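Local coordinates for protein Xaa-Pro Dipeptidase (Alteromonas macleodii, PDB 2QS8) that probably acts as a metal-dependent carboxypeptidase or dipeptidase of the amidohydrolase superfamily, cleaving C-terminal residues from short peptides, at residues V171-G174 / P175-Y179. Numbering follows the deposited sequence.
Sequences VVNG and PYEVY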
loop_
_atom_site.group_PDB
_atom_site.type_symbol
_atom_site.label_atom_id
_atom_site.label_comp_id
_atom_site.label_asym_id
_atom_site.label_seq_id
_atom_site.Cartn_x
_atom_site.Cartn_y
_atom_site.Cartn_z
ATOM N N VAL A 171 -10.007 -8.273 5.967
ATOM C CA VAL A 171 -8.694 -8.563 6.553
ATOM C C VAL A 171 -7.747 -7.443 6.112
ATOM O O VAL A 171 -7.487 -7.251 4.920
ATOM C CB VAL A 171 -8.154 -9.930 6.107
ATOM C CG1 VAL A 171 -6.883 -10.283 6.912
ATOM C CG2 VAL A 171 -9.236 -10.989 6.314
ATOM N N VAL A 172 -7.239 -6.703 7.092
ATOM C CA VAL A 172 -6.408 -5.534 6.834
ATOM C C VAL A 172 -5.080 -5.449 7.575
ATOM O O VAL A 172 -4.842 -6.153 8.552
ATOM C CB VAL A 172 -7.187 -4.262 7.219
ATOM C CG1 VAL A 172 -8.502 -4.196 6.457
ATOM C CG2 VAL A 172 -7.449 -4.274 8.726
ATOM N N ASN A 173 -4.240 -4.539 7.097
ATOM C CA ASN A 173 -2.936 -4.251 7.682
ATOM C C ASN A 173 -2.656 -2.779 7.351
ATOM O O ASN A 173 -2.631 -2.398 6.179
ATOM C CB ASN A 173 -1.846 -5.151 7.085
ATOM C CG ASN A 173 -1.971 -6.594 7.529
ATOM O OD1 ASN A 173 -1.810 -6.915 8.714
ATOM N ND2 ASN A 173 -2.265 -7.480 6.581
ATOM N N GLY A 174 -2.471 -1.960 8.381
ATOM C CA GLY A 174 -2.209 -0.547 8.171
ATOM C C GLY A 174 -3.484 0.275 8.124
ATOM O O GLY A 174 -4.569 -0.273 7.924
ATOM N N PRO A 175 -3.384 1.604 8.281
ATOM C CA PRO A 175 -4.540 2.508 8.264
ATOM C C PRO A 175 -5.273 2.672 6.933
ATOM O O PRO A 175 -6.485 2.897 6.915
ATOM C CB PRO A 175 -3.951 3.825 8.765
ATOM C CG PRO A 175 -2.557 3.784 8.223
ATOM C CD PRO A 175 -2.127 2.356 8.464
ATOM N N TYR A 176 -4.553 2.577 5.816
ATOM C CA TYR A 176 -5.205 2.735 4.525
ATOM C C TYR A 176 -6.069 1.519 4.198
ATOM O O TYR A 176 -7.187 1.664 3.691
ATOM C CB TYR A 176 -4.160 3.010 3.434
ATOM C CG TYR A 176 -3.297 4.190 3.802
ATOM C CD1 TYR A 176 -1.901 4.087 3.836
ATOM C CD2 TYR A 176 -3.884 5.394 4.203
ATOM C CE1 TYR A 176 -1.112 5.160 4.272
ATOM C CE2 TYR A 176 -3.110 6.461 4.636
ATOM C CZ TYR A 176 -1.725 6.342 4.672
ATOM O OH TYR A 176 -0.969 7.408 5.112
ATOM N N GLU A 177 -5.570 0.323 4.496
ATOM C CA GLU A 177 -6.365 -0.871 4.237
ATOM C C GLU A 177 -7.569 -0.848 5.183
ATOM O O GLU A 177 -8.626 -1.359 4.845
ATOM C CB GLU A 177 -5.550 -2.160 4.436
ATOM C CG GLU A 177 -4.386 -2.314 3.482
ATOM C CD GLU A 177 -3.895 -3.754 3.337
ATOM O OE1 GLU A 177 -4.099 -4.580 4.263
ATOM O OE2 GLU A 177 -3.282 -4.058 2.288
ATOM N N VAL A 178 -7.406 -0.247 6.364
ATOM C CA VAL A 178 -8.514 -0.148 7.308
ATOM C C VAL A 178 -9.660 0.643 6.673
ATOM O O VAL A 178 -10.811 0.211 6.730
ATOM C CB VAL A 178 -8.106 0.542 8.631
ATOM C CG1 VAL A 178 -9.351 1.083 9.371
ATOM C CG2 VAL A 178 -7.410 -0.449 9.526
ATOM N N TYR A 179 -9.341 1.791 6.064
ATOM C CA TYR A 179 -10.359 2.620 5.428
ATOM C C TYR A 179 -11.060 1.867 4.290
ATOM O O TYR A 179 -12.274 1.972 4.126
ATOM C CB TYR A 179 -9.751 3.927 4.888
ATOM C CG TYR A 179 -9.842 5.100 5.844
ATOM C CD1 TYR A 179 -8.923 5.254 6.884
ATOM C CD2 TYR A 179 -10.851 6.064 5.703
ATOM C CE1 TYR A 179 -9.001 6.339 7.757
ATOM C CE2 TYR A 179 -10.939 7.156 6.573
ATOM C CZ TYR A 179 -10.014 7.285 7.594
ATOM O OH TYR A 179 -10.111 8.357 8.444
HETATM O O HOH W 1 -2.766 0.160 5.179
HETATM O O HOH W 2 -2.461 -6.553 3.983
#
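Glu177 reaches back from the first turn of helix 175-188 to Asn173, and its OE1 takes a weak hydrogen bond from Asn173 N: the atoms are 2.8 Å apart, but the N-H points off line (125°). With CG anti to its own carbonyl carbon (chi1 -63°) and the chain extended beyond it, the carboxylate runs alongside the Asn173 side chain, the two planes turned 43° apart. Water 2 joins these groups, donating a hydrogen bond to Glu177 OE1 (2.6 Å) and accepting one from Asn173 ND2 (2.8 Å), which also bonds Thr147. A second water accepts from Glu177 N at 2.9 Å and donates to Asn173 O, linking helix and loop. Replacing Glu177 by an alanine is likely to leave Asn173 N and the bridging water without the carboxylate. Val172 CG2 makes the apolar contact, with Val178 CG2 at 3.9 Å, while Val172 CG1 sets a methyl against the backbone carbonyl Glu177 O (3.3 Å). Val178 also lies against Ala220 and Val221 of helix 215-227, and Asn173 OD1 bonds to Arg183 of the second subunit, placing the turn at a subunit interface. Val178 N donates to Gly174 O (3.2 Å), an i to i+4 helix bond. The arrangement is a strand-to-helix turn of this TIM-barrel amidohydrolase, with Gly174 at the N-cap and Glu177, three residues on, reaching back past it to Asn173.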